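Ornithine carbamoyltransferase (Giardia intestinalis, PDB 3GRF) probably transfers the carbamoyl group between carbamoyl phosphate and ornithine, the reaction linking ornithine to citrulline in the arginine degradation pathway. Local coordinates at residues L10-A15 against L178-A183; L108-M113 against L129-H134; G168-N173 against V191-H196. All blocks are in the same frame, centred on the assembly; numbering follows the deposited sequence.

Along the chain the six segments run 10-15, 108-113, 129-134, 168-173, 178-183, 191-196, so both segments of interaction 2 fall between those of interaction 1, whereas interactions 1 and 3 alternate. Interaction 2 belongs to the carbamoyl-phosphate domain with its four-stranded parallel sheet, interaction 3 to the ornithine domain with its five-stranded one, and interaction 1 joins the two. Centres lie about 14 Å (1 and 2), 17 Å (1 and 3) and 18 Å (2 and 3) apart. Helix 173-185 connects the contacts inside each domain to the interdomain one: R180 NH1 probably hydrogen-bonds F132 O, M179 packs on V191, and N173, at its start, packs close to loop 129-134.

Interaction 1: residues L10-A15 against L178-A183; sequences LLTISA and LMRGCA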
loop_
_atom_site.group_PDB
_atom_site.type_symbol
_atom_site.label_atom_id
_atom_site.label_comp_id
_atom_site.label_asym_id
_atom_site.label_seq_id
_atom_site.Cartn_x
_atom_site.Cartn_y
_atom_site.Cartn_z
ATOM N N LEU A 10 0.969 23.668 -2.106
ATOM C CA LEU A 10 0.824 23.737 -3.554
ATOM C C LEU A 10 -0.615 23.369 -3.794
ATOM O O LEU A 10 -0.946 22.220 -4.082
ATOM C CB LEU A 10 1.771 22.734 -4.286
ATOM C CG LEU A 10 1.882 22.755 -5.818
ATOM C CD1 LEU A 10 2.644 23.985 -6.295
ATOM C CD2 LEU A 10 2.567 21.494 -6.337
ATOM N N LEU A 11 -1.494 24.355 -3.670
ATOM C CA LEU A 11 -2.911 24.156 -3.844
ATOM C C LEU A 11 -3.332 24.496 -5.283
ATOM O O LEU A 11 -4.349 24.003 -5.772
ATOM C CB LEU A 11 -3.692 24.995 -2.826
ATOM C CG LEU A 11 -3.530 24.817 -1.290
ATOM C CD1 LEU A 11 -4.897 24.846 -0.642
ATOM C CD2 LEU A 11 -2.800 23.551 -0.830
ATOM N N THR A 12 -2.523 25.336 -5.940
ATOM C CA THR A 12 -2.677 25.672 -7.345
ATOM C C THR A 12 -1.275 25.908 -7.852
ATOM O O THR A 12 -0.332 25.951 -7.054
ATOM C CB THR A 12 -3.642 26.910 -7.590
ATOM O OG1 THR A 12 -3.053 28.138 -7.168
ATOM C CG2 THR A 12 -4.929 26.755 -6.835
ATOM N N ILE A 13 -1.117 26.047 -9.163
ATOM C CA ILE A 13 0.243 26.131 -9.694
ATOM C C ILE A 13 0.865 27.502 -9.454
ATOM O O ILE A 13 2.099 27.622 -9.419
ATOM C CB ILE A 13 0.342 25.660 -11.172
ATOM C CG1 ILE A 13 1.773 25.225 -11.473
ATOM C CG2 ILE A 13 -0.147 26.754 -12.156
ATOM C CD1 ILE A 13 2.212 23.980 -10.741
ATOM N N SER A 14 0.060 28.505 -9.249
ATOM C CA SER A 14 0.397 29.885 -8.925
ATOM C C SER A 14 0.839 30.026 -7.445
ATOM O O SER A 14 0.968 31.148 -6.946
ATOM C CB SER A 14 -0.779 30.797 -9.249
ATOM O OG SER A 14 -1.855 30.570 -8.351
ATOM N N ALA A 15 1.008 28.889 -6.767
ATOM C CA ALA A 15 1.661 28.828 -5.465
ATOM C C ALA A 15 3.160 29.019 -5.755
ATOM O O ALA A 15 3.935 29.318 -4.856
ATOM C CB ALA A 15 1.410 27.418 -4.783
ATOM N N LEU A 178 -4.286 25.611 -16.060
ATOM C CA LEU A 178 -3.537 25.807 -17.350
ATOM C C LEU A 178 -3.390 27.318 -17.588
ATOM O O LEU A 178 -2.304 27.777 -17.952
ATOM C CB LEU A 178 -4.293 25.155 -18.529
ATOM C CG LEU A 178 -3.727 23.920 -19.266
ATOM C CD1 LEU A 178 -2.418 23.434 -18.639
ATOM C CD2 LEU A 178 -4.755 22.785 -19.272
ATOM N N MET A 179 -4.477 28.065 -17.398
ATOM C CA MET A 179 -4.426 29.519 -17.534
ATOM C C MET A 179 -3.365 30.101 -16.610
ATOM O O MET A 179 -2.567 30.952 -17.040
ATOM C CB MET A 179 -5.783 30.127 -17.200
ATOM C CG MET A 179 -6.912 29.774 -18.212
ATOM S SD MET A 179 -8.555 30.096 -17.495
ATOM C CE MET A 179 -8.513 31.865 -17.270
ATOM N N ARG A 180 -3.348 29.656 -15.350
ATOM C CA ARG A 180 -2.297 30.087 -14.395
ATOM C C ARG A 180 -0.877 29.715 -14.854
ATOM O O ARG A 180 0.045 30.516 -14.683
ATOM C CB ARG A 180 -2.539 29.542 -12.975
ATOM C CG ARG A 180 -3.812 30.060 -12.217
ATOM C CD ARG A 180 -4.095 29.184 -10.983
ATOM N NE ARG A 180 -5.493 29.320 -10.469
ATOM C CZ ARG A 180 -6.309 28.302 -10.182
ATOM N NH1 ARG A 180 -5.921 27.051 -10.376
ATOM N NH2 ARG A 180 -7.541 28.523 -9.723
ATOM N N GLY A 181 -0.679 28.487 -15.361
ATOM C CA GLY A 181 0.659 28.056 -15.820
ATOM C C GLY A 181 1.130 28.943 -16.968
ATOM O O GLY A 181 2.257 29.420 -16.970
ATOM N N CYS A 182 0.245 29.179 -17.934
ATOM C CA CYS A 182 0.517 30.030 -19.077
ATOM C C CYS A 182 0.863 31.441 -18.589
ATOM O O CYS A 182 1.818 32.021 -19.033
ATOM C CB CYS A 182 -0.719 30.166 -19.971
ATOM S SG CYS A 182 -1.145 28.853 -21.080
ATOM N N ALA A 183 0.037 32.028 -17.740
ATOM C CA ALA A 183 0.309 33.380 -17.258
ATOM C C ALA A 183 1.710 33.466 -16.656
ATOM O O ALA A 183 2.424 34.424 -16.903
ATOM C CB ALA A 183 -0.678 33.732 -16.228
#
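T12 sits over one face of the R180 guanidinium, and this pair carries a contact between the two domains of the carbamoyltransferase fold: the loop leading into helix 18-33 meets helix 173-185 of the ornithine-binding domain. T12 CG2 stands 3.7 Å above the guanidinium plane, displaced toward its rim, while T12 CB is 3.6 Å from R180 NH1, and the two side chains cross at about a right angle. S14 comes in lower down the arginine, its OG 3.7 Å from R180 CD. At the base, I13 touches the helix itself: its CG2 lies 3.8 Å from R180 CB and 3.7 Å from the backbone N of G181. I13 CG1 stands anti to the backbone N (chi1 -157°), away from the helix, and the side chain also packs on P135 and M138 of helix 135-151.

The arginine reaches this far because its chain is extended from CG to NE. Its polar end is held by groups outside the two segments: NH1 pairs with D177 and with the carbonyl O of F132, and the F132 ring adds a cation-pi contact. E208, on helix 203-216, forms a salt bridge through OE1 with R180 NE and a hydrogen bond through OE2 with S14 OG. Together the carboxylates of D177 and E208 would be expected to stabilise the positive charge of the guanidinium. Like E208, D177 bonds both sides of the interface, its OD1 accepting from I13 N as well as pairing with R180 NH1.

Interaction 2: residues L108-M113 against L129-H134; sequences LATKEM and LDDFGH
D130, which lies against L108 and K111 across the contact, has an oxygen gripped by two backbone N-H groups of its own loop. Its OD1 accepts from G133 N at 2.9 Å, nearly in line with the C-O bond, and from F132 N at 3.0 Å, which comes from above the carboxylate plane, 68° out of it. These bonds define an Asx turn and an Asx motif, and N127 ND2 adds a weak bond. They fix the rotation of the carboxylate so that OD2 faces the start of helix 111-120, only 3.0 Å from K111 CA.

The hydrogen bond between the segments is made next door. K111 N, the first N-H of that helix, donates a hydrogen bond to D131 OD2 at 2.9 Å with an N-H...O angle of 142°, from above the carboxylate plane. Two carboxylates therefore sit near the positive end of the helix dipole, which probably stabilises both negative charges.

K111 continues past them to F132, its CD lying 3.4 Å from both F132 CB and F132 CG. A bend at the end of the chain (chi4 47°) sets NZ beside E112 OE1, 2.8 Å away, in a salt bridge; the attraction of NZ to the F132 ring is weak at most. A water lies between L108 N and L129 O, but its very short distance to L108 N leaves the detail of this bridge doubtful. Both loops follow neighbouring parallel strands, 103-107 and 125-127, with helix 111-120 between, the layout of a beta-alpha-beta crossover in an alpha/beta domain.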
loop_
_atom_site.group_PDB
_atom_site.type_symbol
_atom_site.label_atom_id
_atom_site.label_comp_id
_atom_site.label_asym_id
_atom_site.label_seq_id
_atom_site.Cartn_x
_atom_site.Cartn_y
_atom_site.Cartn_z
ATOM N N LEU A 108 -9.149 15.530 -2.822
ATOM C CA LEU A 108 -10.407 15.666 -2.085
ATOM C C LEU A 108 -11.426 16.418 -2.944
ATOM O O LEU A 108 -11.052 17.192 -3.838
ATOM C CB LEU A 108 -10.159 16.350 -0.718
ATOM C CG LEU A 108 -9.019 15.777 0.155
ATOM C CD1 LEU A 108 -8.479 16.758 1.199
ATOM C CD2 LEU A 108 -9.391 14.439 0.804
ATOM N N ALA A 109 -12.711 16.166 -2.692
ATOM C CA ALA A 109 -13.797 16.766 -3.477
ATOM C C ALA A 109 -13.599 18.280 -3.718
ATOM O O ALA A 109 -13.356 18.696 -4.865
ATOM C CB ALA A 109 -15.147 16.477 -2.838
ATOM N N THR A 110 -13.661 19.080 -2.643
ATOM C CA THR A 110 -13.674 20.545 -2.751
ATOM C C THR A 110 -12.370 21.197 -2.318
ATOM O O THR A 110 -11.620 20.635 -1.517
ATOM C CB THR A 110 -14.782 21.169 -1.901
ATOM O OG1 THR A 110 -14.570 20.827 -0.522
ATOM C CG2 THR A 110 -16.177 20.712 -2.390
ATOM N N LYS A 111 -12.126 22.399 -2.839
ATOM C CA LYS A 111 -10.971 23.207 -2.426
ATOM C C LYS A 111 -10.973 23.517 -0.936
ATOM O O LYS A 111 -9.918 23.837 -0.372
ATOM C CB LYS A 111 -10.819 24.482 -3.273
ATOM C CG LYS A 111 -12.044 25.335 -3.410
ATOM C CD LYS A 111 -11.734 26.542 -4.272
ATOM C CE LYS A 111 -13.000 27.128 -4.859
ATOM N NZ LYS A 111 -14.076 27.271 -3.816
ATOM N N GLU A 112 -12.162 23.372 -0.327
ATOM C CA GLU A 112 -12.473 23.689 1.095
ATOM C C GLU A 112 -11.782 22.754 2.086
ATOM O O GLU A 112 -10.993 23.194 2.948
ATOM C CB GLU A 112 -14.001 23.628 1.343
ATOM C CG GLU A 112 -14.888 24.387 0.317
ATOM C CD GLU A 112 -14.306 25.742 -0.117
ATOM O OE1 GLU A 112 -14.620 26.188 -1.244
ATOM O OE2 GLU A 112 -13.533 26.349 0.665
ATOM N N MET A 113 -12.073 21.465 1.925
ATOM C CA MET A 113 -11.405 20.363 2.624
ATOM C C MET A 113 -9.891 20.361 2.428
ATOM O O MET A 113 -9.137 20.074 3.356
ATOM C CB MET A 113 -11.982 19.053 2.124
ATOM C CG MET A 113 -13.430 19.187 1.658
ATOM S SD MET A 113 -14.068 17.773 0.747
ATOM C CE MET A 113 -14.048 16.486 1.998
ATOM N N LEU A 129 -5.804 17.020 -6.895
ATOM C CA LEU A 129 -6.866 17.408 -7.821
ATOM C C LEU A 129 -8.050 17.807 -6.957
ATOM O O LEU A 129 -8.436 17.067 -6.059
ATOM C CB LEU A 129 -7.278 16.288 -8.796
ATOM C CG LEU A 129 -8.499 16.529 -9.724
ATOM C CD1 LEU A 129 -8.394 17.815 -10.538
ATOM C CD2 LEU A 129 -8.694 15.362 -10.671
ATOM N N ASP A 130 -8.609 18.991 -7.204
ATOM C CA ASP A 130 -9.870 19.390 -6.576
ATOM C C ASP A 130 -10.610 20.245 -7.572
ATOM O O ASP A 130 -10.177 20.328 -8.715
ATOM C CB ASP A 130 -9.641 20.091 -5.219
ATOM C CG ASP A 130 -8.947 21.462 -5.331
ATOM O OD1 ASP A 130 -8.501 21.895 -6.419
ATOM O OD2 ASP A 130 -8.862 22.118 -4.278
ATOM N N ASP A 131 -11.690 20.904 -7.149
ATOM C CA ASP A 131 -12.503 21.733 -8.055
ATOM C C ASP A 131 -11.903 23.090 -8.425
ATOM O O ASP A 131 -12.561 23.895 -9.081
ATOM C CB ASP A 131 -13.942 21.881 -7.549
ATOM C CG ASP A 131 -14.041 22.529 -6.177
ATOM O OD1 ASP A 131 -15.203 22.649 -5.722
ATOM O OD2 ASP A 131 -12.999 22.905 -5.570
ATOM N N PHE A 132 -10.653 23.333 -8.029
ATOM C CA PHE A 132 -10.015 24.646 -8.253
ATOM C C PHE A 132 -8.633 24.574 -8.944
ATOM O O PHE A 132 -8.224 25.537 -9.599
ATOM C CB PHE A 132 -9.926 25.418 -6.931
ATOM C CG PHE A 132 -9.778 26.912 -7.087
ATOM C CD1 PHE A 132 -10.687 27.642 -7.834
ATOM C CD2 PHE A 132 -8.741 27.597 -6.431
ATOM C CE1 PHE A 132 -10.554 29.024 -7.971
ATOM C CE2 PHE A 132 -8.599 28.980 -6.547
ATOM C CZ PHE A 132 -9.524 29.692 -7.317
ATOM N N GLY A 133 -7.929 23.449 -8.811
ATOM C CA GLY A 133 -6.667 23.228 -9.544
ATOM C C GLY A 133 -6.192 21.792 -9.739
ATOM O O GLY A 133 -6.866 20.856 -9.349
ATOM N N HIS A 134 -5.004 21.630 -10.330
ATOM C CA HIS A 134 -4.371 20.329 -10.538
ATOM C C HIS A 134 -2.906 20.519 -10.901
ATOM O O HIS A 134 -2.505 20.215 -12.026
ATOM C CB HIS A 134 -5.089 19.520 -11.646
ATOM C CG HIS A 134 -4.767 18.054 -11.621
ATOM N ND1 HIS A 134 -5.233 17.157 -12.569
ATOM C CD2 HIS A 134 -3.989 17.339 -10.776
ATOM C CE1 HIS A 134 -4.762 15.955 -12.296
ATOM N NE2 HIS A 134 -4.015 16.038 -11.208
HETATM O O HOH W 1 -8.165 17.854 -3.432
#

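Interaction 3: residues G168-N173 against V191-H196; sequences GDSMNN and VCCPDH
Two backbone carbonyls, of G168 and C192, lie where the loop after strand 164-167 meets the end of strand 188-192. The G168 carbonyl is approached over its face by S170 OG, which donates to G168 O at 2.9 Å from 55° out of the carbonyl plane, while C193 CB lies 3.4 Å from that same oxygen and P194 CD 3.7 Å. The C192 carbonyl is met instead almost head-on: G168 N bonds to C192 O at 2.9 Å with a C=O...N angle of 171°. Among the other flat groups, the N172 amide has D169 O nearly in its own plane, whereas M171 N meets D169 OD1 from above the carboxylate, closing an Asx turn.

S170 OG stands beside its backbone N, anti to the carbonyl carbon (chi1 -64°), a torsion that puts it against V191 CG1 at 3.3 Å and C193 CB at 3.5 Å. S170 CB is pressed to 3.4 Å from V191 CG1, closer than carbons usually pack. G168 adopts a backbone conformation in which a side chain would collide with the preceding carbonyl O.

The two strands are neighbours in the parallel sheet of this Rossmann-like domain. C192 also pairs by backbone with Y166, and the G168 bond carries that ladder one step beyond the strand. The chain then turns into helix 173-185, where N172 OD1 caps V174 N, and D169 OD2 forms a salt bridge with R256. Across the contact itself the chemistry is one hydrogen bond between backbone groups, a CA-H...O contact from C193 CA to G168 O (3.6 Å), and tight carbon and hydroxyl packing. G168 O receives S170 OG and the C193 CA-H while G168 N is used by C192 O, so both backbone polar atoms of G168 have partners in this buried place.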
loop_
_atom_site.group_PDB
_atom_site.type_symbol
_atom_site.label_atom_id
_atom_site.label_comp_id
_atom_site.label_asym_id
_atom_site.label_seq_id
_atom_site.Cartn_x
_atom_site.Cartn_y
_atom_site.Cartn_z
ATOM N N GLY A 168 -13.190 23.557 -24.919
ATOM C CA GLY A 168 -14.153 22.787 -24.159
ATOM C C GLY A 168 -14.750 23.525 -22.991
ATOM O O GLY A 168 -14.773 24.765 -22.966
ATOM N N ASP A 169 -15.269 22.747 -22.054
ATOM C CA ASP A 169 -15.794 23.243 -20.792
ATOM C C ASP A 169 -14.718 23.903 -19.977
ATOM O O ASP A 169 -13.761 23.240 -19.503
ATOM C CB ASP A 169 -16.385 22.119 -19.960
ATOM C CG ASP A 169 -17.136 22.636 -18.759
ATOM O OD1 ASP A 169 -17.136 23.874 -18.525
ATOM O OD2 ASP A 169 -17.737 21.796 -18.064
ATOM N N SER A 170 -14.882 25.213 -19.803
ATOM C CA SER A 170 -13.789 26.000 -19.299
ATOM C C SER A 170 -14.064 26.558 -17.935
ATOM O O SER A 170 -13.270 27.341 -17.395
ATOM C CB SER A 170 -13.367 27.057 -20.330
ATOM O OG SER A 170 -12.869 26.388 -21.496
ATOM N N MET A 171 -15.156 26.108 -17.338
ATOM C CA MET A 171 -15.369 26.359 -15.948
ATOM C C MET A 171 -14.885 25.087 -15.302
ATOM O O MET A 171 -15.652 24.168 -15.052
ATOM C CB MET A 171 -16.852 26.613 -15.672
ATOM C CG MET A 171 -17.061 27.204 -14.301
ATOM S SD MET A 171 -18.768 27.388 -13.771
ATOM C CE MET A 171 -19.362 28.707 -14.795
ATOM N N ASN A 172 -13.572 24.992 -15.110
ATOM C CA ASN A 172 -12.970 23.721 -14.978
ATOM C C ASN A 172 -11.654 23.898 -14.264
ATOM O O ASN A 172 -10.838 24.719 -14.670
ATOM C CB ASN A 172 -12.804 23.134 -16.396
ATOM C CG ASN A 172 -12.016 21.848 -16.452
ATOM O OD1 ASN A 172 -11.295 21.459 -15.536
ATOM N ND2 ASN A 172 -12.070 21.228 -17.610
ATOM N N ASN A 173 -11.416 23.150 -13.242
ATOM C CA ASN A 173 -10.205 23.259 -12.442
ATOM C C ASN A 173 -8.918 23.054 -13.239
ATOM O O ASN A 173 -7.872 23.628 -12.909
ATOM C CB ASN A 173 -10.296 22.278 -11.275
ATOM C CG ASN A 173 -10.102 20.839 -11.689
ATOM O OD1 ASN A 173 -10.908 20.271 -12.416
ATOM N ND2 ASN A 173 -9.010 20.235 -11.221
ATOM N N VAL A 191 -8.685 30.596 -24.434
ATOM C CA VAL A 191 -9.653 29.682 -23.858
ATOM C C VAL A 191 -10.875 29.615 -24.740
ATOM O O VAL A 191 -11.559 30.630 -24.946
ATOM C CB VAL A 191 -10.035 30.061 -22.431
ATOM C CG1 VAL A 191 -11.042 29.062 -21.899
ATOM C CG2 VAL A 191 -8.765 30.139 -21.528
ATOM N N CYS A 192 -11.063 28.439 -25.350
ATOM C CA CYS A 192 -12.131 28.286 -26.364
ATOM C C CYS A 192 -13.337 27.600 -25.772
ATOM O O CYS A 192 -13.379 26.392 -25.617
ATOM C CB CYS A 192 -11.555 27.568 -27.593
ATOM S SG CYS A 192 -10.106 28.395 -28.333
ATOM N N CYS A 193 -14.329 28.381 -25.439
ATOM C CA CYS A 193 -15.441 27.797 -24.704
ATOM C C CYS A 193 -16.767 28.303 -25.251
ATOM O O CYS A 193 -16.798 29.286 -25.976
ATOM C CB CYS A 193 -15.332 28.117 -23.221
ATOM S SG CYS A 193 -15.241 29.889 -22.856
ATOM N N PRO A 194 -17.866 27.614 -24.890
ATOM C CA PRO A 194 -19.192 28.095 -25.239
ATOM C C PRO A 194 -19.509 29.418 -24.557
ATOM O O PRO A 194 -19.345 29.576 -23.341
ATOM C CB PRO A 194 -20.111 26.989 -24.721
ATOM C CG PRO A 194 -19.240 25.759 -24.567
ATOM C CD PRO A 194 -17.915 26.314 -24.174
ATOM N N ASP A 195 -20.015 30.352 -25.343
ATOM C CA ASP A 195 -20.512 31.581 -24.787
ATOM C C ASP A 195 -21.712 31.352 -23.894
ATOM O O ASP A 195 -22.840 31.632 -24.285
ATOM C CB ASP A 195 -20.854 32.571 -25.881
ATOM C CG ASP A 195 -21.047 33.982 -25.334
ATOM O OD1 ASP A 195 -20.921 34.958 -26.124
ATOM O OD2 ASP A 195 -21.304 34.104 -24.108
ATOM N N HIS A 196 -21.443 30.858 -22.691
ATOM C CA HIS A 196 -22.444 30.409 -21.735
ATOM C C HIS A 196 -21.855 30.452 -20.321
ATOM O O HIS A 196 -20.850 29.803 -20.018
ATOM C CB HIS A 196 -22.900 28.994 -22.054
ATOM C CG HIS A 196 -24.062 28.531 -21.230
ATOM N ND1 HIS A 196 -24.062 28.568 -19.851
ATOM C CD2 HIS A 196 -25.252 27.995 -21.590
ATOM C CE1 HIS A 196 -25.210 28.101 -19.399
ATOM N NE2 HIS A 196 -25.946 27.737 -20.434
#